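Local coordinates for avidin-related protein 2 (Gallus gallus, PDB 1WBI), which binds biotin in the manner of the avidin family and packs as a tetramer of beta-barrels, at the interface of chains A and B. Residues are numbered along the deposited sequence; one frame, centred on the assembly and turned at random. Chains: chain A/B, Avidin-related protein 2.

Contact 1: the interface of chains A and B. Residues chain A 99, 101, 111, 114; chain B 81, 95, 97-98.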
# COMPACT_ATOMS: atom_id res chain seq x y z
N LEU A 99 0.26 -7.07 -2.33
CA LEU A 99 1.56 -6.82 -1.70
C LEU A 99 2.47 -8.01 -2.06
O LEU A 99 2.04 -9.18 -1.99
CB LEU A 99 1.44 -6.73 -0.17
CG LEU A 99 0.55 -5.64 0.40
CD1 LEU A 99 0.40 -5.85 1.91
CD2 LEU A 99 1.11 -4.32 0.15
N ARG A 101 6.06 -9.55 -0.94
CA ARG A 101 7.14 -9.58 0.01
C ARG A 101 8.40 -10.22 -0.54
O ARG A 101 8.38 -11.37 -0.98
CB ARG A 101 6.72 -10.35 1.28
CG ARG A 101 7.86 -10.53 2.30
CD ARG A 101 8.18 -9.27 2.99
NE ARG A 101 9.43 -9.30 3.71
CZ ARG A 101 9.71 -8.61 4.80
NH1 ARG A 101 8.79 -7.85 5.37
NH2 ARG A 101 10.92 -8.66 5.32
N TRP A 111 12.37 -2.55 5.93
CA TRP A 111 11.71 -1.40 5.32
C TRP A 111 11.66 -1.53 3.80
O TRP A 111 10.75 -1.01 3.18
CB TRP A 111 12.43 -0.08 5.69
CG TRP A 111 13.75 0.06 5.02
CD1 TRP A 111 14.94 -0.46 5.44
CD2 TRP A 111 14.01 0.65 3.74
NE1 TRP A 111 15.92 -0.22 4.51
CE2 TRP A 111 15.38 0.46 3.46
CE3 TRP A 111 13.22 1.31 2.81
CZ2 TRP A 111 15.98 0.94 2.30
CZ3 TRP A 111 13.82 1.79 1.63
CH2 TRP A 111 15.19 1.59 1.39
N THR A 114 8.68 -4.69 0.86
CA THR A 114 7.29 -4.87 0.43
C THR A 114 6.87 -3.95 -0.71
O THR A 114 6.77 -2.75 -0.54
CB THR A 114 6.31 -4.74 1.62
OG1 THR A 114 6.74 -5.61 2.69
CG2 THR A 114 4.93 -5.16 1.18
N VAL B 81 1.13 -10.16 4.70
CA VAL B 81 2.34 -10.75 4.08
C VAL B 81 3.53 -10.28 4.85
O VAL B 81 3.57 -9.14 5.34
CB VAL B 81 2.45 -10.40 2.55
CG1 VAL B 81 2.95 -9.03 2.32
CG2 VAL B 81 3.32 -11.43 1.84
N LYS B 95 7.39 -9.65 10.82
CA LYS B 95 7.22 -8.31 10.30
C LYS B 95 6.28 -8.41 9.13
O LYS B 95 6.62 -9.06 8.14
CB LYS B 95 8.54 -7.71 9.84
CG LYS B 95 9.64 -7.63 10.87
CD LYS B 95 9.41 -6.59 11.93
CE LYS B 95 9.49 -5.16 11.38
NZ LYS B 95 9.41 -4.13 12.48
N LYS B 97 3.01 -6.54 6.59
CA LYS B 97 2.15 -5.48 6.06
C LYS B 97 0.84 -6.15 5.63
O LYS B 97 0.82 -7.33 5.31
CB LYS B 97 2.87 -4.74 4.91
CG LYS B 97 4.04 -3.94 5.52
CD LYS B 97 4.98 -3.25 4.67
CE LYS B 97 5.95 -2.43 5.52
NZ LYS B 97 7.14 -1.97 4.71
N TRP B 98 -0.22 -5.35 5.61
CA TRP B 98 -1.51 -5.87 5.31
C TRP B 98 -2.30 -4.92 4.43
O TRP B 98 -2.02 -3.71 4.35
CB TRP B 98 -2.28 -6.16 6.63
CG TRP B 98 -2.44 -5.02 7.63
CD1 TRP B 98 -1.74 -4.87 8.79
CD2 TRP B 98 -3.34 -3.92 7.54
NE1 TRP B 98 -2.19 -3.76 9.45
CE2 TRP B 98 -3.18 -3.15 8.72
CE3 TRP B 98 -4.36 -3.57 6.65
CZ2 TRP B 98 -3.94 -1.99 8.96
CZ3 TRP B 98 -5.12 -2.43 6.92
CH2 TRP B 98 -4.90 -1.66 8.04
O HOH W 1 8.45 -4.32 4.49
O HOH W 2 5.92 -7.26 4.74
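B:Val81 of strand 77-86 wedges its two methyl branches between A:Leu99 and A:Arg101 of strand 92-101, where the wall of one avidin-family beta-barrel lies on the wall of its neighbour. The branches divide the work: CG2 of B:Val81 meets the CB of A:Arg101 at 3.6 Å, while CG1 of B:Val81 faces the CB of A:Leu99 at 3.7 Å. CG1 can do so because it stands between the backbone N and the carbonyl carbon (chi1 79°), the more hindered site. A:Leu99 reaches on through CD1, which rests on the backbone of B:Lys97 and B:Trp98. The lysine chain adds a further apolar contact: B:Lys97, extended beyond CG, passes obliquely over A:Thr114, its CD 3.6 Å from the threonine CB.

Polar groups communicate through water. A:Thr114 OG1, anti to its carbonyl carbon (chi1 -51°), holds both water 1 and water 2. Water 1 lies 2.7 Å from the side-chain amine NZ of B:Lys97. Water 2 sits in the guanidinium plane of A:Arg101, 3.0 Å from NH1 with 160° at the hydrogen, and 3.1 Å from the backbone O of B:Val81. NH1 of A:Arg101 and NZ of B:Lys97, probably both positively charged, lie 6.1 Å apart, and the two waters and the hydroxyl probably soften their repulsion.

Contact 2: the interface of chains A and B. Residues chain A 51-53, 68, 70, 77; chain B 55-57.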
# COMPACT_ATOMS: atom_id res chain seq x y z
N PRO A 51 1.63 -22.34 -6.40
CA PRO A 51 0.38 -22.60 -5.70
C PRO A 51 -0.20 -21.36 -5.00
O PRO A 51 0.54 -20.52 -4.49
CB PRO A 51 0.79 -23.66 -4.65
CG PRO A 51 2.16 -23.38 -4.38
CD PRO A 51 2.78 -22.88 -5.66
N LEU A 52 -1.52 -21.28 -5.00
CA LEU A 52 -2.21 -20.29 -4.22
C LEU A 52 -3.24 -20.93 -3.30
O LEU A 52 -3.71 -22.08 -3.52
CB LEU A 52 -2.85 -19.26 -5.12
CG LEU A 52 -4.09 -19.71 -5.92
CD1 LEU A 52 -5.36 -19.45 -5.18
CD2 LEU A 52 -4.15 -19.07 -7.27
N LEU A 53 -3.65 -20.19 -2.27
CA LEU A 53 -4.63 -20.63 -1.31
C LEU A 53 -5.34 -19.39 -0.80
O LEU A 53 -4.65 -18.42 -0.46
CB LEU A 53 -3.91 -21.28 -0.15
CG LEU A 53 -4.66 -22.10 0.85
CD1 LEU A 53 -5.40 -23.24 0.13
CD2 LEU A 53 -3.69 -22.66 1.92
N THR A 68 -3.16 -15.99 -1.10
CA THR A 68 -1.70 -15.99 -0.97
C THR A 68 -1.12 -16.82 -2.10
O THR A 68 -1.67 -17.90 -2.42
CB THR A 68 -1.24 -16.61 0.35
OG1 THR A 68 -1.75 -15.84 1.47
CG2 THR A 68 0.23 -16.62 0.48
N HIS A 70 2.45 -18.62 -3.02
CA HIS A 70 3.79 -19.08 -2.59
C HIS A 70 4.60 -19.33 -3.85
O HIS A 70 4.36 -20.32 -4.54
CB HIS A 70 3.66 -20.38 -1.74
CG HIS A 70 4.95 -21.11 -1.54
ND1 HIS A 70 5.60 -21.78 -2.56
CD2 HIS A 70 5.72 -21.27 -0.44
CE1 HIS A 70 6.71 -22.33 -2.08
NE2 HIS A 70 6.79 -22.06 -0.79
N THR A 77 6.72 -14.11 -1.35
CA THR A 77 5.32 -14.47 -1.27
C THR A 77 4.52 -13.23 -1.67
O THR A 77 4.95 -12.11 -1.34
CB THR A 77 4.95 -14.83 0.17
OG1 THR A 77 5.79 -15.93 0.62
CG2 THR A 77 3.50 -15.20 0.30
N ILE B 55 0.09 -19.62 3.52
CA ILE B 55 1.19 -20.46 3.12
C ILE B 55 2.49 -19.79 3.57
O ILE B 55 2.67 -18.58 3.40
CB ILE B 55 1.27 -20.66 1.57
CG1 ILE B 55 -0.08 -20.86 0.95
CG2 ILE B 55 2.24 -21.86 1.28
CD1 ILE B 55 -0.05 -20.99 -0.56
N GLN B 56 3.44 -20.58 4.08
CA GLN B 56 4.77 -20.05 4.35
C GLN B 56 5.81 -20.87 3.55
O GLN B 56 5.54 -22.00 3.15
CB GLN B 56 5.16 -20.12 5.81
CG GLN B 56 5.32 -21.55 6.40
CD GLN B 56 5.97 -21.53 7.78
OE1 GLN B 56 5.28 -21.67 8.79
NE2 GLN B 56 7.30 -21.34 7.83
N HIS B 57 6.94 -20.24 3.28
CA HIS B 57 8.11 -21.03 2.80
C HIS B 57 8.63 -21.86 3.97
O HIS B 57 8.52 -21.43 5.12
CB HIS B 57 9.19 -20.08 2.27
CG HIS B 57 8.88 -19.54 0.91
ND1 HIS B 57 8.09 -18.44 0.67
CD2 HIS B 57 9.27 -19.99 -0.30
CE1 HIS B 57 8.01 -18.23 -0.64
NE2 HIS B 57 8.72 -19.16 -1.25
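The imidazoles of A:His70 and B:His57 stack across the interface, with centroids 4.0 Å apart and planes inclined by 27°. The overlap is displaced: NE2 of A:His70 lies over the rim of the B:His57 ring, 3.3 Å from its CD2, and NE2 of B:His57 in turn lies over the rim of the A:His70 face. At the edge of the B:His57 ring, in its plane, stands the hydroxyl OG1 of A:Thr77, 3.4 Å from ND1.

Apolar packing is carried by B:Ile55, which buries 76 Å² of its surface. CG2 packs on the CB of A:His70 at 3.7 Å, the two side chains crossing at about a right angle, while CD1 touches that CB as well and reaches on to the CB of A:Leu53 at 3.9 Å. With CD1 anti to CA about the CB-CG1 bond (chi2 177°), the longer branch is extended, bringing the terminal methyl also near the backbone of A:Pro51 and A:Thr68.

Within chain B, the amide NE2 of B:Gln56 donates to the backbone O of B:His57 at 3.0 Å, nearly in the amide plane, a bond that may steady the segment carrying the stacked ring. By inserting an isoleucine and a histidine against strands 50-56 and 64-70 of its neighbour, the site joins two barrels of the avidin-type tetramer.

Contact 3: the interface of chains A and B. Residues chain A 70, 75-77; chain B 57, 64-65.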
# COMPACT_ATOMS: atom_id res chain seq x y z
N HIS A 70 2.45 -18.62 -3.02
CA HIS A 70 3.79 -19.08 -2.59
C HIS A 70 4.60 -19.33 -3.85
O HIS A 70 4.36 -20.32 -4.54
CB HIS A 70 3.66 -20.38 -1.74
CG HIS A 70 4.95 -21.11 -1.54
ND1 HIS A 70 5.60 -21.78 -2.56
CD2 HIS A 70 5.72 -21.27 -0.44
CE1 HIS A 70 6.71 -22.33 -2.08
NE2 HIS A 70 6.79 -22.06 -0.79
N GLU A 75 12.20 -16.82 -3.17
CA GLU A 75 11.84 -16.77 -1.74
C GLU A 75 10.69 -15.84 -1.37
O GLU A 75 10.32 -15.73 -0.17
CB GLU A 75 13.05 -16.42 -0.92
CG GLU A 75 14.10 -17.55 -0.96
CD GLU A 75 13.61 -18.89 -0.40
OE1 GLU A 75 12.71 -19.00 0.48
OE2 GLU A 75 14.16 -19.90 -0.89
N SER A 76 10.10 -15.24 -2.37
CA SER A 76 9.01 -14.27 -2.21
C SER A 76 7.63 -14.91 -1.94
O SER A 76 7.40 -16.08 -2.27
CB SER A 76 8.90 -13.44 -3.52
OG SER A 76 7.87 -12.44 -3.53
N THR A 77 6.72 -14.11 -1.35
CA THR A 77 5.32 -14.47 -1.27
C THR A 77 4.52 -13.23 -1.67
O THR A 77 4.95 -12.11 -1.34
CB THR A 77 4.95 -14.83 0.17
OG1 THR A 77 5.79 -15.93 0.62
CG2 THR A 77 3.50 -15.20 0.30
N HIS B 57 6.94 -20.24 3.28
CA HIS B 57 8.11 -21.03 2.80
C HIS B 57 8.63 -21.86 3.97
O HIS B 57 8.52 -21.43 5.12
CB HIS B 57 9.19 -20.08 2.27
CG HIS B 57 8.88 -19.54 0.91
ND1 HIS B 57 8.09 -18.44 0.67
CD2 HIS B 57 9.27 -19.99 -0.30
CE1 HIS B 57 8.01 -18.23 -0.64
NE2 HIS B 57 8.72 -19.16 -1.25
N THR B 64 9.52 -16.07 4.25
CA THR B 64 8.36 -15.22 3.97
C THR B 64 7.08 -16.08 4.00
O THR B 64 7.08 -17.31 3.90
CB THR B 64 8.46 -14.48 2.60
OG1 THR B 64 8.32 -15.41 1.52
CG2 THR B 64 9.72 -13.65 2.52
N PHE B 65 5.96 -15.38 4.17
CA PHE B 65 4.66 -16.06 4.26
C PHE B 65 3.55 -15.05 4.01
O PHE B 65 3.81 -13.82 4.00
CB PHE B 65 4.46 -16.62 5.69
CG PHE B 65 4.46 -15.54 6.75
CD1 PHE B 65 3.27 -14.92 7.06
CD2 PHE B 65 5.62 -15.11 7.37
CE1 PHE B 65 3.23 -13.90 7.95
CE2 PHE B 65 5.57 -14.07 8.26
CZ PHE B 65 4.39 -13.47 8.56
O HOH W 3 11.17 -17.31 1.96
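The ring of B:His57 lies between A:His70 and A:Glu75, burying 57 Å² of its surface here. With A:His70 stacked on one face, the opposite face receives the backbone O of A:Glu75, which stands 3.4 Å above the ring plane toward the rim. The carboxylate of A:Glu75 comes near the same ring with its plane turned 52° from it; OE1 is 3.7 Å from CD2 of B:His57, and its charge may polarise the imidazole. The backbone O of A:Ser76 lies in plane at the ring edge, though its very short approach to CE1 is doubtful. An alanine in place of B:His57 would probably leave A:His70 without its stacking partner and open a gap under the backbone O of A:Glu75.

Farther out, the hydroxyl of B:Thr64 joins two groups of chain A. OG1 of B:Thr64 donates to the backbone O of A:Glu75 at 2.6 Å, 18° from the carbonyl plane, and shares a 2.7 Å hydrogen bond with OG1 of A:Thr77. Its setting between the backbone N and the carbonyl carbon (chi1 70°) brings it to both. Water 3 completes the rim, linking OE1 and O of A:Glu75 to the backbone N of B:Thr64. The site places the loop entering strand 77-86 of chain A against the start of strand 64-70 of chain B.

Contact 4: the interface of chains A and B. Residues chain A 75, 101-103; chain B 64, 82-83.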
# COMPACT_ATOMS: atom_id res chain seq x y z
N GLU A 75 12.20 -16.82 -3.17
CA GLU A 75 11.84 -16.77 -1.74
C GLU A 75 10.69 -15.84 -1.37
O GLU A 75 10.32 -15.73 -0.17
CB GLU A 75 13.05 -16.42 -0.92
CG GLU A 75 14.10 -17.55 -0.96
CD GLU A 75 13.61 -18.89 -0.40
OE1 GLU A 75 12.71 -19.00 0.48
OE2 GLU A 75 14.16 -19.90 -0.89
N ARG A 101 6.06 -9.55 -0.94
CA ARG A 101 7.14 -9.58 0.01
C ARG A 101 8.40 -10.22 -0.54
O ARG A 101 8.38 -11.37 -0.98
CB ARG A 101 6.72 -10.35 1.28
CG ARG A 101 7.86 -10.53 2.30
CD ARG A 101 8.18 -9.27 2.99
NE ARG A 101 9.43 -9.30 3.71
CZ ARG A 101 9.71 -8.61 4.80
NH1 ARG A 101 8.79 -7.85 5.37
NH2 ARG A 101 10.92 -8.66 5.32
N LEU A 102 9.49 -9.47 -0.48
CA LEU A 102 10.82 -10.00 -0.81
C LEU A 102 11.51 -10.47 0.48
O LEU A 102 11.26 -9.95 1.58
CB LEU A 102 11.69 -8.95 -1.48
CG LEU A 102 11.17 -8.44 -2.82
CD1 LEU A 102 11.97 -7.23 -3.28
CD2 LEU A 102 11.24 -9.54 -3.84
N ALA A 103 12.36 -11.48 0.36
CA ALA A 103 13.15 -11.95 1.49
C ALA A 103 14.41 -11.11 1.65
O ALA A 103 15.13 -10.88 0.67
CB ALA A 103 13.51 -13.41 1.30
N THR B 64 9.52 -16.07 4.25
CA THR B 64 8.36 -15.22 3.97
C THR B 64 7.08 -16.08 4.00
O THR B 64 7.08 -17.31 3.90
CB THR B 64 8.46 -14.48 2.60
OG1 THR B 64 8.32 -15.41 1.52
CG2 THR B 64 9.72 -13.65 2.52
N GLY B 82 4.52 -11.15 5.00
CA GLY B 82 5.67 -10.77 5.78
C GLY B 82 6.79 -11.78 5.80
O GLY B 82 6.84 -12.69 4.99
N GLN B 83 7.71 -11.52 6.71
CA GLN B 83 8.86 -12.40 6.94
C GLN B 83 9.02 -12.64 8.43
O GLN B 83 8.80 -11.75 9.25
CB GLN B 83 10.12 -11.76 6.34
CG GLN B 83 11.34 -12.70 6.30
CD GLN B 83 12.48 -12.14 5.49
OE1 GLN B 83 12.41 -11.06 4.92
NE2 GLN B 83 13.59 -12.91 5.44
O HOH W 4 11.17 -17.31 1.96
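A:Arg101, at the end of strand 92-101 in this avidin-family barrel, lays its guanidinium over the side chain of B:Gln83. CB of B:Gln83 sits under one face of the guanidinium, 3.5 Å from CZ of A:Arg101, and the amide plane stands almost perpendicular to it, at 89°. NH2 of A:Arg101 donates to the amide OE1 of B:Gln83 at 2.9 Å, a bent bond with 142° at the hydrogen, and the acceptor is tilted out of the guanidinium plane. On its own chain, NE of A:Arg101 donates to the backbone O of A:Leu102 at 2.9 Å, which helps fix the rotation of the planar group. The bend at chi2 (73°) turns the chain so that CG and CD pass the backbone of B:Gly82 before the head reaches B:Gln83. Without the guanidinium of A:Arg101, as with a leucine in its place, OE1 of B:Gln83 is likely to lose this donor and its CB the flat group that covers it.

B:Thr64, with 35 Å² buried, uses its methyl CG2 here, while its hydroxyl serves A:Glu75. CG2 meets CG of A:Arg101 at 3.6 Å, and on another flank approaches A:Ala103, 4.0 Å from the alanine CA. Placed anti to the carbonyl carbon, this methyl points toward the arginine stem as OG1 points toward A:Glu75. A:Ala103 also borders the amide end of B:Gln83, its CA 3.6 Å from OE1.

The contacts form a continuous strip along one two-fold interface of the tetramer. Contacts 3 and 4 have C-alpha centres about 5 Å apart and share A:Glu75 and B:Thr64; contacts 2 and 3, about 6 Å apart, share A:His70, A:Thr77 and B:His57. Contact 1 joins contact 4 through A:Arg101, at about 8 Å, and lies about 14 Å from contact 2. Strand 64-70 of chain B serves contacts 3 and 4, and its strand 77-86 serves contacts 1 and 4. Since each contact has a twin with the chains exchanged, the strip occurs twice and probably steadies the pairing of the two barrels.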